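Local coordinates for pesticidal crystal protein Cry4Aa (Bacillus thuringiensis, PDB 2C9K) that binds midgut epithelial cells of insects and destroys them by colloid-osmotic lysis, acting as a pore-forming, mosquito-larvicidal toxin, at residues 4-9 / 48-53; 55-60 / 226-231; 236-241 / 259-264; 378-381 / 386-389. All coordinates share one frame; numbering follows the deposited sequence.

Contact 1: residues 4-9 / 48-53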
# COMPACT_ATOMS: atom_id res chain seq x y z
N SER A 4 -12.79 -7.18 4.88
CA SER A 4 -12.27 -7.20 3.52
C SER A 4 -12.59 -6.04 2.59
O SER A 4 -12.01 -5.96 1.51
CB SER A 4 -12.70 -8.50 2.83
OG SER A 4 -14.11 -8.55 2.66
N ALA A 5 -13.48 -5.15 2.97
CA ALA A 5 -13.81 -4.03 2.10
C ALA A 5 -12.56 -3.20 1.80
O ALA A 5 -12.31 -2.83 0.65
CB ALA A 5 -14.87 -3.15 2.74
N TYR A 6 -11.77 -2.92 2.84
CA TYR A 6 -10.53 -2.14 2.68
C TYR A 6 -9.73 -2.66 1.50
O TYR A 6 -9.45 -1.93 0.55
CB TYR A 6 -9.67 -2.26 3.95
CG TYR A 6 -10.26 -1.63 5.19
CD1 TYR A 6 -9.87 -2.05 6.46
CD2 TYR A 6 -11.20 -0.59 5.11
CE1 TYR A 6 -10.38 -1.48 7.61
CE2 TYR A 6 -11.73 -0.01 6.25
CZ TYR A 6 -11.31 -0.45 7.50
OH TYR A 6 -11.84 0.11 8.65
N THR A 7 -9.36 -3.94 1.56
CA THR A 7 -8.58 -4.54 0.49
C THR A 7 -9.34 -4.76 -0.82
O THR A 7 -8.72 -4.80 -1.88
CB THR A 7 -7.95 -5.87 0.96
OG1 THR A 7 -8.93 -6.67 1.62
CG2 THR A 7 -6.79 -5.61 1.91
N ILE A 8 -10.67 -4.89 -0.77
CA ILE A 8 -11.44 -5.07 -2.01
C ILE A 8 -11.64 -3.75 -2.74
O ILE A 8 -11.47 -3.66 -3.96
CB ILE A 8 -12.84 -5.66 -1.75
CG1 ILE A 8 -12.75 -7.12 -1.28
CG2 ILE A 8 -13.66 -5.60 -3.05
CD1 ILE A 8 -14.07 -7.70 -0.84
N VAL A 9 -12.03 -2.71 -2.01
CA VAL A 9 -12.23 -1.42 -2.62
C VAL A 9 -10.94 -0.99 -3.30
O VAL A 9 -10.96 -0.38 -4.37
CB VAL A 9 -12.61 -0.36 -1.57
CG1 VAL A 9 -12.62 1.02 -2.21
CG2 VAL A 9 -13.97 -0.67 -0.98
N SER A 48 -20.22 2.15 10.54
CA SER A 48 -20.15 1.87 11.97
C SER A 48 -18.99 0.91 12.17
O SER A 48 -18.12 1.14 13.01
CB SER A 48 -21.43 1.22 12.47
OG SER A 48 -22.51 2.14 12.40
N ASP A 49 -18.98 -0.18 11.40
CA ASP A 49 -17.92 -1.16 11.50
C ASP A 49 -16.56 -0.50 11.29
O ASP A 49 -15.61 -0.78 12.02
CB ASP A 49 -18.11 -2.27 10.47
CG ASP A 49 -19.37 -3.06 10.71
OD1 ASP A 49 -19.77 -3.19 11.89
OD2 ASP A 49 -19.95 -3.56 9.73
N PHE A 50 -16.47 0.38 10.30
CA PHE A 50 -15.22 1.07 10.03
C PHE A 50 -14.82 1.92 11.24
O PHE A 50 -13.67 1.89 11.66
CB PHE A 50 -15.33 1.97 8.79
CG PHE A 50 -15.31 1.22 7.47
CD1 PHE A 50 -15.16 1.90 6.28
CD2 PHE A 50 -15.47 -0.17 7.44
CE1 PHE A 50 -15.17 1.23 5.06
CE2 PHE A 50 -15.49 -0.86 6.22
CZ PHE A 50 -15.34 -0.15 5.03
N ILE A 51 -15.77 2.66 11.79
CA ILE A 51 -15.50 3.51 12.94
C ILE A 51 -15.26 2.72 14.23
O ILE A 51 -14.32 2.99 14.97
CB ILE A 51 -16.64 4.52 13.18
CG1 ILE A 51 -16.86 5.36 11.93
CG2 ILE A 51 -16.30 5.44 14.34
CD1 ILE A 51 -17.94 6.40 12.09
N THR A 52 -16.11 1.74 14.48
CA THR A 52 -15.95 0.93 15.68
C THR A 52 -14.61 0.23 15.69
O THR A 52 -13.91 0.22 16.70
CB THR A 52 -17.07 -0.11 15.77
OG1 THR A 52 -18.33 0.57 15.83
CG2 THR A 52 -16.90 -0.97 17.01
N GLN A 53 -14.23 -0.35 14.55
CA GLN A 53 -12.96 -1.06 14.47
C GLN A 53 -11.77 -0.13 14.73
O GLN A 53 -10.82 -0.51 15.42
CB GLN A 53 -12.79 -1.75 13.11
CG GLN A 53 -11.60 -2.71 13.08
CD GLN A 53 -11.45 -3.46 11.76
OE1 GLN A 53 -10.58 -4.32 11.63
NE2 GLN A 53 -12.29 -3.12 10.79

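Contact 2: residues 55-60 / 226-231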
# COMPACT_ATOMS: atom_id res chain seq x y z
N LYS A 55 -11.83 2.71 16.44
CA LYS A 55 -11.96 3.09 17.84
C LYS A 55 -11.53 1.95 18.77
O LYS A 55 -11.11 2.20 19.90
CB LYS A 55 -13.41 3.47 18.13
CG LYS A 55 -13.70 3.90 19.56
CD LYS A 55 -15.17 3.67 19.89
CE LYS A 55 -15.72 4.73 20.82
NZ LYS A 55 -15.86 6.07 20.15
N ASN A 56 -11.66 0.72 18.30
CA ASN A 56 -11.28 -0.44 19.10
C ASN A 56 -9.78 -0.58 19.20
O ASN A 56 -9.28 -1.20 20.13
CB ASN A 56 -11.88 -1.72 18.52
CG ASN A 56 -13.35 -1.88 18.85
OD1 ASN A 56 -13.77 -1.67 19.99
ND2 ASN A 56 -14.15 -2.27 17.86
N ILE A 57 -9.05 -0.01 18.26
CA ILE A 57 -7.60 -0.10 18.30
C ILE A 57 -7.00 1.08 19.08
O ILE A 57 -6.00 0.93 19.79
CB ILE A 57 -7.01 -0.18 16.85
CG1 ILE A 57 -6.57 1.19 16.36
CG2 ILE A 57 -8.04 -0.76 15.91
CD1 ILE A 57 -5.10 1.46 16.59
N ILE A 58 -7.61 2.25 18.96
CA ILE A 58 -7.13 3.43 19.67
C ILE A 58 -7.65 3.42 21.10
O ILE A 58 -7.13 4.11 21.98
CB ILE A 58 -7.60 4.72 18.98
CG1 ILE A 58 -6.99 4.79 17.58
CG2 ILE A 58 -7.20 5.92 19.80
CD1 ILE A 58 -7.36 6.04 16.82
N LYS A 59 -8.69 2.62 21.32
CA LYS A 59 -9.33 2.45 22.62
C LYS A 59 -9.61 3.73 23.41
O LYS A 59 -9.43 3.76 24.63
CB LYS A 59 -8.53 1.46 23.46
CG LYS A 59 -8.39 0.09 22.81
CD LYS A 59 -8.18 -1.03 23.84
CE LYS A 59 -6.92 -0.83 24.68
NZ LYS A 59 -6.79 -1.84 25.79
N LYS A 60 -10.05 4.78 22.72
CA LYS A 60 -10.41 6.03 23.38
C LYS A 60 -11.92 6.12 23.22
O LYS A 60 -12.50 5.39 22.41
CB LYS A 60 -9.73 7.22 22.69
CG LYS A 60 -10.05 8.57 23.33
CD LYS A 60 -9.10 9.65 22.84
CE LYS A 60 -9.30 10.97 23.59
NZ LYS A 60 -8.21 11.95 23.30
N ASN A 226 1.41 0.18 15.45
CA ASN A 226 1.55 -0.66 14.28
C ASN A 226 0.21 -1.15 13.70
O ASN A 226 0.04 -1.20 12.49
CB ASN A 226 2.45 -1.85 14.61
CG ASN A 226 2.74 -2.71 13.41
OD1 ASN A 226 3.45 -2.29 12.49
ND2 ASN A 226 2.19 -3.92 13.40
N THR A 227 -0.73 -1.50 14.57
CA THR A 227 -2.02 -1.98 14.10
C THR A 227 -2.75 -0.88 13.33
O THR A 227 -3.26 -1.09 12.23
CB THR A 227 -2.91 -2.45 15.28
OG1 THR A 227 -2.25 -3.51 15.97
CG2 THR A 227 -4.24 -2.96 14.77
N TYR A 228 -2.78 0.31 13.92
CA TYR A 228 -3.44 1.44 13.30
C TYR A 228 -2.87 1.72 11.91
O TYR A 228 -3.59 2.13 11.00
CB TYR A 228 -3.28 2.67 14.19
CG TYR A 228 -3.83 3.91 13.56
CD1 TYR A 228 -5.21 4.12 13.45
CD2 TYR A 228 -2.98 4.89 13.08
CE1 TYR A 228 -5.71 5.27 12.88
CE2 TYR A 228 -3.47 6.05 12.50
CZ TYR A 228 -4.83 6.24 12.40
OH TYR A 228 -5.29 7.41 11.84
N ARG A 229 -1.56 1.50 11.76
CA ARG A 229 -0.85 1.73 10.51
C ARG A 229 -1.22 0.68 9.46
O ARG A 229 -1.45 1.00 8.29
CB ARG A 229 0.67 1.69 10.76
CG ARG A 229 1.53 1.78 9.50
CD ARG A 229 2.99 1.98 9.83
NE ARG A 229 3.54 0.88 10.63
CZ ARG A 229 4.69 0.95 11.29
NH1 ARG A 229 5.42 2.06 11.24
NH2 ARG A 229 5.10 -0.08 12.01
N THR A 230 -1.27 -0.57 9.89
CA THR A 230 -1.62 -1.64 8.98
C THR A 230 -3.07 -1.51 8.50
O THR A 230 -3.34 -1.67 7.32
CB THR A 230 -1.43 -2.99 9.67
OG1 THR A 230 -0.05 -3.13 10.03
CG2 THR A 230 -1.83 -4.12 8.74
N LYS A 231 -3.98 -1.22 9.42
CA LYS A 231 -5.40 -1.08 9.06
C LYS A 231 -5.64 0.13 8.18
O LYS A 231 -6.33 0.03 7.17
CB LYS A 231 -6.28 -0.98 10.32
CG LYS A 231 -6.06 -2.08 11.34
CD LYS A 231 -6.25 -3.46 10.74
CE LYS A 231 -5.70 -4.56 11.66
NZ LYS A 231 -6.57 -4.88 12.84

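Contact 3: residues 236-241 / 259-264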
# COMPACT_ATOMS: atom_id res chain seq x y z
N VAL A 236 -7.02 3.66 3.97
CA VAL A 236 -6.82 4.97 3.40
C VAL A 236 -5.62 5.12 2.46
O VAL A 236 -5.80 5.25 1.25
CB VAL A 236 -6.72 6.03 4.51
CG1 VAL A 236 -6.69 7.43 3.92
CG2 VAL A 236 -7.89 5.86 5.47
N LEU A 237 -4.41 5.10 3.00
CA LEU A 237 -3.21 5.28 2.19
C LEU A 237 -3.17 4.54 0.85
O LEU A 237 -2.75 5.11 -0.16
CB LEU A 237 -1.97 4.94 3.02
CG LEU A 237 -1.89 5.61 4.39
CD1 LEU A 237 -0.49 5.43 4.97
CD2 LEU A 237 -2.22 7.09 4.26
N ASP A 238 -3.60 3.28 0.83
CA ASP A 238 -3.59 2.51 -0.42
C ASP A 238 -4.54 3.15 -1.40
O ASP A 238 -4.25 3.24 -2.60
CB ASP A 238 -3.99 1.04 -0.19
CG ASP A 238 -2.83 0.20 0.35
OD1 ASP A 238 -1.68 0.69 0.37
OD2 ASP A 238 -3.08 -0.96 0.76
N LEU A 239 -5.67 3.61 -0.90
CA LEU A 239 -6.67 4.24 -1.74
C LEU A 239 -6.17 5.62 -2.18
O LEU A 239 -6.30 6.00 -3.34
CB LEU A 239 -7.98 4.34 -0.96
CG LEU A 239 -9.29 4.58 -1.71
CD1 LEU A 239 -9.42 3.63 -2.91
CD2 LEU A 239 -10.45 4.39 -0.72
N VAL A 240 -5.57 6.37 -1.26
CA VAL A 240 -5.03 7.69 -1.56
C VAL A 240 -3.90 7.67 -2.58
O VAL A 240 -3.71 8.62 -3.34
CB VAL A 240 -4.52 8.37 -0.27
CG1 VAL A 240 -3.96 9.76 -0.58
CG2 VAL A 240 -5.66 8.46 0.75
N ALA A 241 -3.12 6.58 -2.60
CA ALA A 241 -2.01 6.46 -3.54
C ALA A 241 -2.47 6.31 -5.00
O ALA A 241 -1.70 6.57 -5.93
CB ALA A 241 -1.13 5.27 -3.15
N LEU A 259 1.27 -0.93 -5.48
CA LEU A 259 1.55 -0.42 -4.15
C LEU A 259 2.74 -1.22 -3.61
O LEU A 259 2.63 -2.43 -3.44
CB LEU A 259 0.31 -0.62 -3.26
CG LEU A 259 -1.02 -0.08 -3.82
CD1 LEU A 259 -2.19 -0.65 -3.03
CD2 LEU A 259 -1.04 1.44 -3.77
N THR A 260 3.86 -0.54 -3.35
CA THR A 260 5.09 -1.21 -2.89
C THR A 260 5.36 -1.23 -1.40
O THR A 260 6.26 -1.94 -0.95
CB THR A 260 6.35 -0.59 -3.52
OG1 THR A 260 6.58 0.69 -2.93
CG2 THR A 260 6.18 -0.43 -5.02
N ARG A 261 4.61 -0.44 -0.63
CA ARG A 261 4.79 -0.38 0.83
C ARG A 261 4.62 -1.73 1.56
O ARG A 261 3.91 -2.62 1.11
CB ARG A 261 3.78 0.60 1.42
CG ARG A 261 2.41 -0.01 1.74
CD ARG A 261 1.73 -0.57 0.50
NE ARG A 261 0.39 -1.08 0.78
CZ ARG A 261 0.14 -2.29 1.26
NH1 ARG A 261 1.14 -3.13 1.52
NH2 ARG A 261 -1.12 -2.66 1.49
N GLU A 262 5.28 -1.85 2.71
CA GLU A 262 5.17 -3.05 3.54
C GLU A 262 4.31 -2.76 4.76
O GLU A 262 4.25 -1.62 5.23
CB GLU A 262 6.54 -3.53 4.05
CG GLU A 262 7.41 -4.27 3.04
CD GLU A 262 8.65 -4.90 3.67
OE1 GLU A 262 9.49 -4.17 4.23
OE2 GLU A 262 8.79 -6.13 3.59
N ILE A 263 3.64 -3.78 5.27
CA ILE A 263 2.84 -3.63 6.49
C ILE A 263 3.18 -4.85 7.33
O ILE A 263 3.56 -5.89 6.80
CB ILE A 263 1.33 -3.53 6.20
CG1 ILE A 263 0.82 -4.78 5.49
CG2 ILE A 263 1.04 -2.26 5.40
CD1 ILE A 263 -0.68 -4.75 5.23
N TYR A 264 3.05 -4.73 8.65
CA TYR A 264 3.43 -5.82 9.55
C TYR A 264 2.35 -6.26 10.52
O TYR A 264 1.53 -5.47 10.97
CB TYR A 264 4.67 -5.41 10.37
CG TYR A 264 5.79 -4.77 9.59
CD1 TYR A 264 5.68 -3.46 9.12
CD2 TYR A 264 6.98 -5.46 9.32
CE1 TYR A 264 6.72 -2.86 8.42
CE2 TYR A 264 8.02 -4.87 8.62
CZ TYR A 264 7.88 -3.57 8.17
OH TYR A 264 8.91 -2.97 7.46

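Contact 4: residues 378-381 / 386-389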
# COMPACT_ATOMS: atom_id res chain seq x y z
N PHE A 378 2.37 -22.94 5.72
CA PHE A 378 2.28 -21.91 4.70
C PHE A 378 1.21 -22.24 3.66
O PHE A 378 1.02 -23.40 3.29
CB PHE A 378 3.63 -21.73 4.00
CG PHE A 378 4.75 -21.40 4.94
CD1 PHE A 378 5.45 -22.42 5.59
CD2 PHE A 378 5.10 -20.08 5.19
CE1 PHE A 378 6.47 -22.12 6.49
CE2 PHE A 378 6.12 -19.78 6.09
CZ PHE A 378 6.81 -20.80 6.74
N PHE A 379 0.50 -21.21 3.23
CA PHE A 379 -0.51 -21.37 2.20
C PHE A 379 0.02 -20.58 1.02
O PHE A 379 -0.17 -19.37 0.89
CB PHE A 379 -1.86 -20.85 2.68
CG PHE A 379 -2.55 -21.79 3.62
CD1 PHE A 379 -2.81 -23.10 3.24
CD2 PHE A 379 -2.93 -21.37 4.90
CE1 PHE A 379 -3.45 -23.99 4.11
CE2 PHE A 379 -3.56 -22.25 5.78
CZ PHE A 379 -3.82 -23.56 5.38
N ILE A 380 0.75 -21.31 0.18
CA ILE A 380 1.42 -20.82 -1.02
C ILE A 380 0.52 -20.79 -2.25
O ILE A 380 -0.49 -21.50 -2.32
CB ILE A 380 2.64 -21.71 -1.29
CG1 ILE A 380 3.64 -21.55 -0.14
CG2 ILE A 380 3.26 -21.41 -2.64
CD1 ILE A 380 4.80 -22.52 -0.15
N THR A 381 0.87 -19.96 -3.22
CA THR A 381 0.12 -19.87 -4.45
C THR A 381 1.10 -19.83 -5.63
O THR A 381 2.14 -19.17 -5.55
CB THR A 381 -0.79 -18.60 -4.49
OG1 THR A 381 -1.58 -18.62 -5.68
CG2 THR A 381 0.05 -17.32 -4.47
N LEU A 386 -3.55 -24.16 -5.10
CA LEU A 386 -3.11 -23.96 -3.72
C LEU A 386 -2.09 -25.03 -3.34
O LEU A 386 -2.35 -26.22 -3.51
CB LEU A 386 -4.33 -24.00 -2.79
CG LEU A 386 -4.20 -23.92 -1.27
CD1 LEU A 386 -3.65 -25.23 -0.75
CD2 LEU A 386 -3.31 -22.76 -0.87
N LEU A 387 -0.94 -24.61 -2.84
CA LEU A 387 0.11 -25.53 -2.42
C LEU A 387 0.38 -25.32 -0.94
O LEU A 387 0.73 -24.22 -0.53
CB LEU A 387 1.41 -25.25 -3.18
CG LEU A 387 1.43 -25.26 -4.71
CD1 LEU A 387 2.87 -25.03 -5.19
CD2 LEU A 387 0.90 -26.58 -5.22
N GLU A 388 0.21 -26.37 -0.14
CA GLU A 388 0.45 -26.26 1.29
C GLU A 388 1.80 -26.87 1.62
O GLU A 388 2.09 -27.99 1.25
CB GLU A 388 -0.65 -26.98 2.08
CG GLU A 388 -2.01 -26.32 1.93
CD GLU A 388 -3.10 -26.99 2.74
OE1 GLU A 388 -2.91 -27.14 3.97
OE2 GLU A 388 -4.14 -27.36 2.15
N LYS A 389 2.63 -26.10 2.30
CA LYS A 389 3.95 -26.57 2.69
C LYS A 389 4.06 -26.47 4.20
O LYS A 389 3.33 -25.71 4.83
CB LYS A 389 5.04 -25.73 2.02
CG LYS A 389 5.85 -26.50 1.01
CD LYS A 389 4.96 -27.13 -0.06
CE LYS A 389 5.77 -27.90 -1.08
NZ LYS A 389 6.75 -27.03 -1.80

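Contact 1: residues 4-9 / 48-53
Tyr6 and Phe50 meet between two helical segments, 5-9 and 48-53, whose axes come no closer than 13.2 Å and whose N-to-C directions diverge by 120°, so the long aromatic side chains have to bridge the gap. The two rings run past each other in opposite directions. Tyr6 lays the CE2 corner of its ring over one face of Phe50, near the middle of that ring, with Tyr6 CE2 lying 3.8 Å from Phe50 CZ. The ring centroids are 4.8 Å apart and the planes are inclined at 49°, an oblique aromatic pair that is neither a parallel stack nor a T-shaped one. With chi1 of Phe50 at -75°, CG stands opposite the carbonyl carbon, and the ring reaches inward far enough for its leading edge to meet Ala5; Ala5 CB lies in the ring plane, 3.8 Å from Phe50 CZ. At the other end of the overlap, Tyr6 OH passes beside the base of the partner residue, 3.8 Å from Phe50 CA. The extended side chain of Gln53 runs alongside that of Tyr6 in the reverse sense. Ser141 on helix 140-164 touches both aromatic side chains, while Trp47 meets Phe50 from its own helix. No hydrogen bond or salt bridge joins the two segments. In this helical N-terminal domain, therefore, the contact depends mainly on van der Waals contact of two buried rings and the Ala5 methyl, with the Gln53 chain at the side; no polar bond between the segments sets the tilt of the rings, and the packing of neighbours probably does.

Contact 2: residues 55-60 / 226-231
Ile57 points from the end of helix 46-58 at the flank of helix 222-240, where Tyr228 and Thr227 receive it; the nearest backbones are those of Ile57 and Tyr228, with CA atoms 6.7 Å apart. The two side chains cross at about a right angle. Ile57 CD1 abuts the root of the tyrosine, 3.7 Å from Tyr228 CA and 4.1 Å from Tyr228 CG, so the methyl meets the start of the side chain and approaches the ring obliquely. Tyr228 CG stands anti to the backbone N (chi1 175°), which swings the ring aside and brings it near Ile58, where Ile58 CD1 is 4.3 Å from Tyr228 CE1. Thr227 contributes its methyl, with Thr227 CG2 lying 4.4 Å from Ile57 CB. Its hydroxyl is hydrogen-bonded to the backbone carbonyl of Asn223, one turn earlier, and it is the methyl that faces Ile57. Across the segments the join is wholly apolar. Within the helical bundle, helix 183-208 packs against the same pair, Ile208 touching both Ile57 and Tyr228, and Tyr134 and Ile137 of helix 129-137 pack on Ile58, while Asn226 and Thr230 of helix 222-240 face strand 262-267.

Contact 3: residues 236-241 / 259-264
Asp238 and Arg261 form the tight part of this contact, a side-on, two-pronged salt bridge. Arg261 NE reaches Asp238 OD1 at 2.8 Å with an N-H...O angle of 175°, and Arg261 NH2 reaches Asp238 OD2 at 2.7 Å. Both carboxylate oxygens use their syn lone pairs, and the two flat groups are only 13° from coplanar. A bend at chi2 of Arg261 (-60°) turns the guanidinium edge toward the helix, while Ile263 CG2 lies over one of its faces, near the rim. Leu259 belongs to this close-packed side through CD1, which lies against the carboxylate carbon, 3.5 Å from Asp238 CG. Its other methyl makes the looser, apolar part: Leu259 CD2 rests 3.9 Å from CB of Ala241, a partly exposed residue. His432 is a second partner, taking a hydrogen bond with Arg261 NH2. The contact joins the last helix of the N-terminal domain to the beginning of the middle domain. Paired straight bonds between opposite charges restrict rotation of both groups; with Asp238 buried, they probably offset its charge and would favour its ionised form, making this a directional link between the two domains.

Contact 4: residues 378-381 / 386-389
Phe379 lies side by side with Glu388, both side chains pointing the same way from one face of the sheet. The ring presents its edge to the acid: Phe379 CE1 is 3.5 Å from Glu388 CG, and the carboxylate carbon also lies near the ring plane, with the carboxylate turned 56° from the ring. Glu388 CG lies opposite its carbonyl carbon (chi1 -66°) and the chain is extended beyond it, which runs the acid along the phenyl edge. Leu386, on this same face, brings CD2 to 4.2 Å from Phe379 CD1. These residues belong to a beta hairpin, strands 373-381 and 386-392, of the beta-prism middle domain found in three-domain Cry toxins; strand 386-392 is outermost in its four-stranded antiparallel sheet, and strand 353-362 flanks 373-381 on the other side. Phe378 with Lys389 and Ile380 with Leu387 are hydrogen-bonded pairs, alternating with the non-hydrogen-bonded pairs Phe379 with Glu388 and Thr381 with Leu386. Phe378 N to Lys389 O measures 3.1 Å and Ile380 N to Leu387 O 3.0 Å, each answered by the reciprocal bond. Between the two rungs, Glu388 CA makes a CA-H...O contact with Phe378 O at 3.5 Å. On the opposite face Ile380 CB faces Leu387 CB at 4.2 Å, and Ile380 CD1 meets Lys389 CB at 3.9 Å before the lysine chain, bent at chi2, leads away from the hairpin partner; Leu346 of strand 342-347 touches both Phe378 and Lys389.

Overall arrangement
The four contacts follow one another along the chain. Contacts 1 and 2 share helix 46-58 and lie 13 Å apart, centre to centre, in the helical N-terminal domain; contacts 2 and 3 share helix 222-240, with centres 16 Å apart, and Asn226 and Thr230 reach the carbonyl of Tyr264 between them. Contact 3, at the middle of the molecule, passes from that helix into the beta-rich middle domain, to which contact 4 belongs, some 25 Å farther on by centres. Contacts 1 to 3 thus form a connected series from helix bundle to domain boundary, while contact 4 stands apart. In this toxin family the bundle is associated with pore formation and the middle domain with receptor recognition.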